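Local coordinates for protein Ent-copalyl diphosphate synthase (PDB 5BP8) that is a largely helical enzyme of the terpene cyclase class, with a region related in sequence to the C-terminal domain of squalene-hopene cyclases, at residues 79-84 against 137-142; 105-110 against 152-156. All coordinates share one frame; numbering follows the deposited sequence.

Overall arrangement
Contact 1 packs helix 72-86 beside helix 127-144, and contact 2 holds helix 98-116 against the loop that follows helix 127-144. Along the chain the two contacts are interleaved, and the three helices follow one another in sequence. The contact centres are 11 Å apart and on the same side of the molecule, about 26 Å and 31 Å from the centre of the chain for contacts 1 and 2. The two join directly into one apolar layer, in which L83 CG of contact 1 lies 3.6 Å from C105 SG of contact 2. Contact 1 is buried, whereas contact 2 is only partly so, with K152 at its exposed margin.

Contact 1: residues 79-84 against 137-142; sequences VEALLT and DINTRL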
loop_
_atom_site.group_PDB
_atom_site.type_symbol
_atom_site.label_atom_id
_atom_site.label_comp_id
_atom_site.label_asym_id
_atom_site.label_seq_id
_atom_site.Cartn_x
_atom_site.Cartn_y
_atom_site.Cartn_z
ATOM N N VAL A 79 -13.497 6.901 14.442
ATOM C CA VAL A 79 -14.704 7.438 15.060
ATOM C C VAL A 79 -15.819 6.387 15.130
ATOM O O VAL A 79 -16.462 6.184 16.206
ATOM C CB VAL A 79 -15.164 8.732 14.354
ATOM C CG1 VAL A 79 -16.571 9.140 14.781
ATOM C CG2 VAL A 79 -14.159 9.848 14.594
ATOM N N GLU A 80 -16.031 5.676 14.023
ATOM C CA GLU A 80 -17.045 4.629 14.025
ATOM C C GLU A 80 -16.725 3.560 15.082
ATOM O O GLU A 80 -17.640 3.125 15.833
ATOM C CB GLU A 80 -17.197 4.001 12.639
ATOM C CG GLU A 80 -18.485 3.191 12.477
ATOM C CD GLU A 80 -18.432 1.810 13.087
ATOM O OE1 GLU A 80 -17.322 1.210 13.192
ATOM O OE2 GLU A 80 -19.518 1.307 13.486
ATOM N N ALA A 81 -15.455 3.152 15.167
ATOM C CA ALA A 81 -15.038 2.134 16.132
ATOM C C ALA A 81 -15.262 2.614 17.556
ATOM O O ALA A 81 -15.761 1.845 18.422
ATOM C CB ALA A 81 -13.601 1.752 15.929
ATOM N N LEU A 82 -14.915 3.868 17.828
ATOM C CA LEU A 82 -15.099 4.400 19.178
ATOM C C LEU A 82 -16.565 4.499 19.566
ATOM O O LEU A 82 -16.925 4.150 20.707
ATOM C CB LEU A 82 -14.382 5.747 19.374
ATOM C CG LEU A 82 -12.839 5.664 19.323
ATOM C CD1 LEU A 82 -12.223 7.052 19.157
ATOM C CD2 LEU A 82 -12.263 4.963 20.555
ATOM N N LEU A 83 -17.421 4.920 18.636
ATOM C CA LEU A 83 -18.862 4.975 18.918
ATOM C C LEU A 83 -19.401 3.561 19.185
ATOM O O LEU A 83 -20.183 3.331 20.124
ATOM C CB LEU A 83 -19.630 5.645 17.787
ATOM C CG LEU A 83 -19.458 7.173 17.630
ATOM C CD1 LEU A 83 -19.916 7.645 16.261
ATOM C CD2 LEU A 83 -20.218 7.901 18.746
ATOM N N THR A 84 -18.991 2.608 18.353
ATOM C CA THR A 84 -19.387 1.222 18.544
ATOM C C THR A 84 -18.930 0.691 19.909
ATOM O O THR A 84 -19.739 0.084 20.634
ATOM C CB THR A 84 -18.893 0.334 17.385
ATOM O OG1 THR A 84 -19.571 0.735 16.191
ATOM C CG2 THR A 84 -19.154 -1.139 17.650
ATOM N N ASP A 137 -22.697 4.327 9.244
ATOM C CA ASP A 137 -22.670 3.693 10.572
ATOM C C ASP A 137 -22.470 4.729 11.671
ATOM O O ASP A 137 -23.084 4.628 12.740
ATOM C CB ASP A 137 -21.591 2.609 10.655
ATOM C CG ASP A 137 -22.026 1.288 10.000
ATOM O OD1 ASP A 137 -23.249 1.091 9.784
ATOM O OD2 ASP A 137 -21.154 0.434 9.755
ATOM N N ILE A 138 -21.638 5.728 11.402
ATOM C CA ILE A 138 -21.461 6.841 12.359
ATOM C C ILE A 138 -22.800 7.540 12.602
ATOM O O ILE A 138 -23.225 7.716 13.742
ATOM C CB ILE A 138 -20.409 7.851 11.881
ATOM C CG1 ILE A 138 -19.016 7.207 11.976
ATOM C CG2 ILE A 138 -20.466 9.133 12.733
ATOM C CD1 ILE A 138 -17.939 8.001 11.256
ATOM N N ASN A 139 -23.509 7.864 11.534
ATOM C CA ASN A 139 -24.777 8.541 11.698
ATOM C C ASN A 139 -25.798 7.696 12.462
ATOM O O ASN A 139 -26.531 8.225 13.286
ATOM C CB ASN A 139 -25.320 9.022 10.352
ATOM C CG ASN A 139 -24.604 10.249 9.879
ATOM O OD1 ASN A 139 -24.191 11.079 10.702
ATOM N ND2 ASN A 139 -24.444 10.392 8.564
ATOM N N THR A 140 -25.789 6.392 12.236
ATOM C CA THR A 140 -26.630 5.487 13.013
ATOM C C THR A 140 -26.305 5.546 14.491
ATOM O O THR A 140 -27.225 5.649 15.344
ATOM C CB THR A 140 -26.532 4.050 12.450
ATOM O OG1 THR A 140 -27.048 4.072 11.113
ATOM C CG2 THR A 140 -27.325 3.081 13.272
ATOM N N ARG A 141 -25.013 5.509 14.816
ATOM C CA ARG A 141 -24.584 5.590 16.205
ATOM C C ARG A 141 -24.924 6.938 16.837
ATOM O O ARG A 141 -25.314 6.984 18.000
ATOM C CB ARG A 141 -23.087 5.340 16.347
ATOM C CG ARG A 141 -22.640 3.970 15.876
ATOM C CD ARG A 141 -22.949 2.897 16.872
ATOM N NE ARG A 141 -22.469 1.612 16.368
ATOM C CZ ARG A 141 -22.783 0.437 16.911
ATOM N NH1 ARG A 141 -23.585 0.367 17.989
ATOM N NH2 ARG A 141 -22.305 -0.679 16.364
ATOM N N LEU A 142 -24.778 8.024 16.074
ATOM C CA LEU A 142 -25.110 9.361 16.574
ATOM C C LEU A 142 -26.586 9.497 16.903
ATOM O O LEU A 142 -26.962 10.155 17.902
ATOM C CB LEU A 142 -24.715 10.443 15.562
ATOM C CG LEU A 142 -23.208 10.615 15.363
ATOM C CD1 LEU A 142 -22.905 11.643 14.281
ATOM C CD2 LEU A 142 -22.505 11.009 16.644
#
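I138 and L83 interlock between helices 72-86 and 127-144, which run side by side in the same general direction, their short segments inclined by 32° with axes 9.3 Å apart at closest approach. I138 is the bump from the second helix. Its CG1 branch lies against the CB of E80, at 3.7 Å from I138 CG1 to E80 CB, and extends to CD1, which rests on V79 CG1. The other branch, CG2, is placed anti to the backbone N and turns to meet L83 CD1 at 3.9 Å; the ethyl arm and the CG2 methyl of I138 thereby serve successive turns of the first helix. In return, L83 projects at the second helix: its CD1 fits the hollow bounded by I138 CG2, R141 CB and, more loosely, L142 CD2. Behind it, L83 CB packs on R141 CB at 3.8 Å, the two side chains running past each other in opposite senses.

R141 bends at chi2 (-78°), which carries its guanidinium onward, toward the C-terminal end of segment 79-84, to T84. T84 CA and CB lie over one guanidinium face, off-centre, with CG2 3.4 Å from R141 NH2. T84 OG1 lies close to both R141 NE and NH2 and 2.8 Å from E80 OE2, which itself sits farther off at the guanidinium edge, near its plane.

E80 CG also covers D137 CB, bringing E80 OE2 to within 4.2 Å of D137 OD2. R198 NH1 forms salt bridges with both acids, while R36 and S39 hold the other carboxylate oxygen of E80. The chemistry thus divides an aliphatic seam from a charged border, where R198 and the more distant R141 probably offset the mutual repulsion of the paired acids.

Contact 2: residues 105-110 against 152-156; sequences CADGLG and KLGAW
L109 of helix 98-116 presses on W156 and L153, residues of a turn in the loop after helix 127-144. Its CB stands over the face of the six-membered ring of W156, 3.6 Å from the centroid and 7° off the ring normal, a well-centred CH-pi contact. CG is the branch point, from which one methyl turns to the indole and L153: L109 CD1 reaches W156 CD2 at 4.0 Å and meets L153 CD1 at 3.6 Å. The other tip, CD2, leaves this contact and packs on V79 CG1 of helix 72-86, while I138 and L142 of helix 127-144 also touch the L109 side chain.

The indole ring stands nearly perpendicular to its own stem, chi2 86°, an orientation that presents its face to L109. Its far rim runs along the helix backbone, with W156 CZ2 3.8 Å from G110 N, and NE1 comes near A106 CB. Beside it, L153 inserts CD1 among A106, L109 and the sulfur of C105.

The border is polar. K152 extends over A106, its CG 4.0 Å from A106 CB, and ends in a salt bridge to D107 at the exposed margin, its hydrogen bond from K152 NZ to D107 OD2 weak at 3.5 Å.

Here a long inter-helix connection folds back and covers one flank of helix 98-116, whose other neighbours include helix 72-86. Such packing of successive helices with covering loops is consistent with the alpha-alpha barrel architecture of class II terpene cyclases.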
loop_
_atom_site.group_PDB
_atom_site.type_symbol
_atom_site.label_atom_id
_atom_site.label_comp_id
_atom_site.label_asym_id
_atom_site.label_seq_id
_atom_site.Cartn_x
_atom_site.Cartn_y
_atom_site.Cartn_z
ATOM N N CYS A 105 -13.333 10.382 20.701
ATOM C CA CYS A 105 -14.421 10.270 19.750
ATOM C C CYS A 105 -14.988 11.632 19.351
ATOM O O CYS A 105 -15.137 11.938 18.140
ATOM C CB CYS A 105 -15.507 9.405 20.340
ATOM S SG CYS A 105 -16.807 9.003 19.169
ATOM N N ALA A 106 -15.285 12.460 20.352
ATOM C CA ALA A 106 -15.851 13.792 20.098
ATOM C C ALA A 106 -14.904 14.664 19.298
ATOM O O ALA A 106 -15.334 15.403 18.379
ATOM C CB ALA A 106 -16.242 14.468 21.387
ATOM N N ASP A 107 -13.617 14.568 19.600
ATOM C CA ASP A 107 -12.636 15.351 18.831
ATOM C C ASP A 107 -12.507 14.859 17.395
ATOM O O ASP A 107 -12.309 15.673 16.496
ATOM C CB ASP A 107 -11.271 15.368 19.517
ATOM C CG ASP A 107 -11.276 16.175 20.830
ATOM O OD1 ASP A 107 -10.324 15.958 21.608
ATOM O OD2 ASP A 107 -12.178 17.023 21.037
ATOM N N GLY A 108 -12.640 13.545 17.183
ATOM C CA GLY A 108 -12.731 12.961 15.838
ATOM C C GLY A 108 -13.944 13.433 15.059
ATOM O O GLY A 108 -13.844 13.793 13.883
ATOM N N LEU A 109 -15.084 13.483 15.727
ATOM C CA LEU A 109 -16.313 14.042 15.133
ATOM C C LEU A 109 -16.132 15.493 14.732
ATOM O O LEU A 109 -16.547 15.899 13.624
ATOM C CB LEU A 109 -17.500 13.904 16.091
ATOM C CG LEU A 109 -18.001 12.476 16.297
ATOM C CD1 LEU A 109 -18.802 12.303 17.585
ATOM C CD2 LEU A 109 -18.769 11.977 15.072
ATOM N N GLY A 110 -15.482 16.266 15.600
ATOM C CA GLY A 110 -15.137 17.635 15.290
ATOM C C GLY A 110 -14.267 17.745 14.057
ATOM O O GLY A 110 -14.538 18.583 13.185
ATOM N N LYS A 152 -18.543 15.297 26.340
ATOM C CA LYS A 152 -19.270 16.183 25.431
ATOM C C LYS A 152 -19.962 15.396 24.340
ATOM O O LYS A 152 -20.721 15.937 23.555
ATOM C CB LYS A 152 -18.383 17.305 24.853
ATOM C CG LYS A 152 -16.951 16.958 24.497
ATOM C CD LYS A 152 -16.209 18.224 24.092
ATOM C CE LYS A 152 -14.909 17.914 23.373
ATOM N NZ LYS A 152 -14.389 19.136 22.695
ATOM N N LEU A 153 -19.779 14.082 24.346
ATOM C CA LEU A 153 -20.384 13.244 23.336
ATOM C C LEU A 153 -21.909 13.299 23.324
ATOM O O LEU A 153 -22.522 13.290 22.258
ATOM C CB LEU A 153 -19.814 11.816 23.476
ATOM C CG LEU A 153 -19.888 10.903 22.299
ATOM C CD1 LEU A 153 -19.274 11.548 21.061
ATOM C CD2 LEU A 153 -19.197 9.604 22.662
ATOM N N GLY A 154 -22.546 13.435 24.490
ATOM C CA GLY A 154 -23.982 13.629 24.557
ATOM C C GLY A 154 -24.510 14.830 23.773
ATOM O O GLY A 154 -25.623 14.815 23.252
ATOM N N ALA A 155 -23.679 15.858 23.641
ATOM C CA ALA A 155 -24.035 17.030 22.856
ATOM C C ALA A 155 -24.147 16.735 21.357
ATOM O O ALA A 155 -24.778 17.499 20.614
ATOM C CB ALA A 155 -23.004 18.134 23.099
ATOM N N TRP A 156 -23.522 15.638 20.917
ATOM C CA TRP A 156 -23.571 15.179 19.520
ATOM C C TRP A 156 -24.774 14.321 19.187
ATOM O O TRP A 156 -24.994 13.979 18.021
ATOM C CB TRP A 156 -22.283 14.399 19.182
ATOM C CG TRP A 156 -21.102 15.278 19.020
ATOM C CD1 TRP A 156 -20.283 15.712 19.987
ATOM C CD2 TRP A 156 -20.615 15.833 17.786
ATOM N NE1 TRP A 156 -19.294 16.516 19.446
ATOM C CE2 TRP A 156 -19.483 16.607 18.095
ATOM C CE3 TRP A 156 -21.032 15.748 16.463
ATOM C CZ2 TRP A 156 -18.751 17.301 17.124
ATOM C CZ3 TRP A 156 -20.306 16.459 15.484
ATOM C CH2 TRP A 156 -19.198 17.225 15.834
#